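Local coordinates for protein acetyltransferase, GNAT family (Streptococcus pneumoniae, PDB 2ATR) that probably transfers an acetyl group from acetyl-coenzyme A to an as yet unidentified acceptor, as other GNAT-family acetyltransferases do, at residues S39-I44 with L56-G61. Numbering follows the deposited sequence.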
ATOM      1  N   SER A  39       5.883  12.804  -1.597  1.00 36.78           N
ATOM      2  CA  SER A  39       7.245  13.154  -2.023  1.00 38.29           C
ATOM      3  C   SER A  39       8.320  12.404  -1.270  1.00 37.18           C
ATOM      4  O   SER A  39       9.484  12.466  -1.659  1.00 37.61           O
ATOM      5  CB  SER A  39       7.527  14.652  -1.775  1.00 39.19           C
ATOM      6  OG  SER A  39       6.927  15.418  -2.796  1.00 44.81           O
ATOM      7  N   HIS A  40       7.949  11.736  -0.179  1.00 34.95           N
ATOM      8  CA  HIS A  40       8.949  11.174   0.759  1.00 34.12           C
ATOM      9  C   HIS A  40       8.780   9.661   0.930  1.00 33.60           C
ATOM     10  O   HIS A  40       9.072   9.092   1.995  1.00 33.20           O
ATOM     11  CB  HIS A  40       8.874  11.900   2.107  1.00 33.68           C
ATOM     12  CG  HIS A  40       9.133  13.372   2.009  1.00 37.44           C
ATOM     13  ND1 HIS A  40      10.399  13.898   1.853  1.00 41.58           N
ATOM     14  CD2 HIS A  40       8.284  14.427   1.986  1.00 40.44           C
ATOM     15  CE1 HIS A  40      10.324  15.212   1.779  1.00 42.41           C
ATOM     16  NE2 HIS A  40       9.049  15.561   1.848  1.00 40.67           N
ATOM     17  N   SER A  41       8.266   9.031  -0.112  1.00 31.14           N
ATOM     18  CA  SER A  41       8.008   7.616  -0.100  1.00 31.79           C
ATOM     19  C   SER A  41       9.146   6.946  -0.845  1.00 31.69           C
ATOM     20  O   SER A  41       9.896   7.611  -1.538  1.00 31.39           O
ATOM     21  CB  SER A  41       6.683   7.310  -0.788  1.00 29.71           C
ATOM     22  OG  SER A  41       5.649   8.040  -0.136  1.00 30.67           O
ATOM     23  N   LEU A  42       9.255   5.635  -0.689  1.00 31.77           N
ATOM     24  CA  LEU A  42      10.283   4.846  -1.364  1.00 31.42           C
ATOM     25  C   LEU A  42       9.861   4.620  -2.821  1.00 31.03           C
ATOM     26  O   LEU A  42      10.676   4.745  -3.744  1.00 28.28           O
ATOM     27  CB  LEU A  42      10.460   3.491  -0.671  1.00 30.73           C
ATOM     28  CG  LEU A  42      11.212   3.426   0.657  1.00 33.23           C
ATOM     29  CD1 LEU A  42      10.943   2.059   1.274  1.00 30.52           C
ATOM     30  CD2 LEU A  42      12.743   3.633   0.442  1.00 30.00           C
ATOM     31  N   VAL A  43       8.594   4.289  -3.005  1.00 29.57           N
ATOM     32  CA  VAL A  43       8.071   3.898  -4.296  1.00 29.62           C
ATOM     33  C   VAL A  43       6.559   4.062  -4.340  1.00 30.18           C
ATOM     34  O   VAL A  43       5.882   3.853  -3.343  1.00 26.59           O
ATOM     35  CB  VAL A  43       8.478   2.453  -4.664  1.00 31.25           C
ATOM     36  CG1 VAL A  43       7.441   1.451  -4.247  1.00 27.03           C
ATOM     37  CG2 VAL A  43       8.782   2.341  -6.120  1.00 32.61           C
ATOM     38  N   ILE A  44       6.050   4.441  -5.507  1.00 20.00           N
ATOM     39  CA  ILE A  44       4.620   4.398  -5.798  1.00 20.00           C
ATOM     40  C   ILE A  44       4.344   3.760  -7.147  1.00 20.00           C
ATOM     41  O   ILE A  44       4.957   4.120  -8.129  1.00 29.97           O
ATOM     42  CB  ILE A  44       4.009   5.803  -5.744  1.00 20.00           C
ATOM     43  CG1 ILE A  44       4.158   6.406  -4.356  1.00 20.00           C
ATOM     44  CG2 ILE A  44       2.563   5.775  -6.165  1.00 20.00           C
ATOM     45  CD1 ILE A  44       4.083   7.886  -4.342  1.00 20.00           C
ATOM     46  N   LEU A  56      -3.587   2.244  -6.274  1.00 27.31           N
ATOM     47  CA  LEU A  56      -2.309   2.804  -5.882  1.00 27.38           C
ATOM     48  C   LEU A  56      -1.661   1.879  -4.822  1.00 26.20           C
ATOM     49  O   LEU A  56      -2.365   1.261  -4.026  1.00 24.49           O
ATOM     50  CB  LEU A  56      -2.488   4.250  -5.341  1.00 27.29           C
ATOM     51  CG  LEU A  56      -1.360   5.017  -4.629  1.00 30.79           C
ATOM     52  CD1 LEU A  56      -1.528   6.550  -4.780  1.00 27.09           C
ATOM     53  CD2 LEU A  56      -1.301   4.604  -3.111  1.00 27.19           C
ATOM     54  N   ILE A  57      -0.346   1.770  -4.859  1.00 25.37           N
ATOM     55  CA  ILE A  57       0.428   1.198  -3.713  1.00 25.79           C
ATOM     56  C   ILE A  57       1.515   2.195  -3.390  1.00 26.36           C
ATOM     57  O   ILE A  57       2.058   2.828  -4.292  1.00 26.00           O
ATOM     58  CB  ILE A  57       0.961  -0.253  -3.934  1.00 26.32           C
ATOM     59  CG1 ILE A  57       1.649  -0.840  -2.626  1.00 21.75           C
ATOM     60  CG2 ILE A  57       1.933  -0.274  -5.147  1.00 23.00           C
ATOM     61  CD1 ILE A  57       1.938  -2.389  -2.758  1.00 23.59           C
ATOM     62  N   ARG A  58       1.775   2.400  -2.100  1.00 25.58           N
ATOM     63  CA  ARG A  58       2.784   3.316  -1.651  1.00 25.89           C
ATOM     64  C   ARG A  58       3.587   2.666  -0.504  1.00 26.63           C
ATOM     65  O   ARG A  58       3.056   2.259   0.549  1.00 26.26           O
ATOM     66  CB  ARG A  58       2.152   4.624  -1.157  1.00 26.19           C
ATOM     67  CG  ARG A  58       3.102   5.703  -0.824  1.00 28.72           C
ATOM     68  CD  ARG A  58       2.391   7.048  -0.672  1.00 24.73           C
ATOM     69  NE  ARG A  58       1.673   7.198   0.603  1.00 23.68           N
ATOM     70  CZ  ARG A  58       2.203   7.562   1.766  1.00 24.56           C
ATOM     71  NH1 ARG A  58       3.525   7.714   1.942  1.00 22.41           N
ATOM     72  NH2 ARG A  58       1.403   7.732   2.799  1.00 25.81           N
ATOM     73  N   LEU A  59       4.884   2.552  -0.734  1.00 27.13           N
ATOM     74  CA  LEU A  59       5.794   1.969   0.269  1.00 26.52           C
ATOM     75  C   LEU A  59       6.620   3.046   0.892  1.00 24.94           C
ATOM     76  O   LEU A  59       6.976   4.004   0.223  1.00 26.69           O
ATOM     77  CB  LEU A  59       6.713   0.949  -0.389  1.00 25.67           C
ATOM     78  CG  LEU A  59       6.173  -0.192  -1.238  1.00 27.06           C
ATOM     79  CD1 LEU A  59       7.345  -1.082  -1.580  1.00 27.70           C
ATOM     80  CD2 LEU A  59       5.116  -0.967  -0.537  1.00 24.86           C
ATOM     81  N   VAL A  60       6.947   2.872   2.177  1.00 25.89           N
ATOM     82  CA  VAL A  60       7.730   3.815   2.976  1.00 23.37           C
ATOM     83  C   VAL A  60       8.770   3.064   3.827  1.00 24.95           C
ATOM     84  O   VAL A  60       8.685   1.835   3.978  1.00 24.24           O
ATOM     85  CB  VAL A  60       6.842   4.692   3.935  1.00 24.09           C
ATOM     86  CG1 VAL A  60       5.834   5.554   3.107  1.00 23.03           C
ATOM     87  CG2 VAL A  60       6.144   3.840   4.993  1.00 21.56           C
ATOM     88  N   GLY A  61       9.716   3.804   4.398  1.00 24.90           N
ATOM     89  CA  GLY A  61      10.747   3.167   5.241  1.00 26.28           C
ATOM     90  C   GLY A  61      12.111   3.548   4.747  1.00 26.79           C
ATOM     91  O   GLY A  61      12.253   4.475   3.945  1.00 27.39           O
TER
HETATM   92  O   HOH W   1       9.769   6.488   2.948  1.00 23.89           O
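Leu42, Leu59 and Ile44 bury the most surface where the start of strand 43-49 meets the end of strand 52-61. Antiparallel pairing is documented by Leu59 N, which donates to Val43 O at 3.1 Å; the N-H...O angle of 170° and an approach nearly along the C=O axis make this bond straight. Leu59 O, on the same side as its N, accepts from Leu42 N at 2.9 Å, with the donor above the carbonyl plane. A regular pair would use Val43 N; with Leu42 helix-like in backbone and Val43 extended, both face Leu59, the pattern of a classic beta bulge at the entry to strand 43-49. Leu42, with CG anti to its carbonyl carbon (chi1 -76°), lays its branches across the backbone of Val60 and Gly61, CD1 meeting Val60 C at 3.5 Å. Just beyond, a water accepts from Gly61 N and donates to His40 O, bridging the two segments past the last direct bond between them.

Side chains alternate between two faces. On one, Val43 and Leu59 run side by side, Val43 CG1 touching Leu59 CG at 3.7 Å, and Leu59 continues onto Ala91 of helix 83-92. On the opposite face Ile44 packs alongside the aliphatic part of Arg58, its CG1 lying 3.8 Å from Arg58 CG. The Arg58 chain leaves anti to its backbone N and bends at chi3 (77°), so that NH1 donates a hydrogen bond to Ser41 OG at 3.0 Å, the hydroxyl oxygen lying almost in the guanidinium plane. Ser41 OG, also hydrogen-bonded to Ala37 O, thus relays between the end of helix 33-38 and Arg58, whose NE forms a salt bridge with Asp71 on strand 66-74. Antiparallel neighbours 43-49 and 52-61 form a beta-hairpin with helices packed on both faces, characteristic of the central sheet of the GNAT fold.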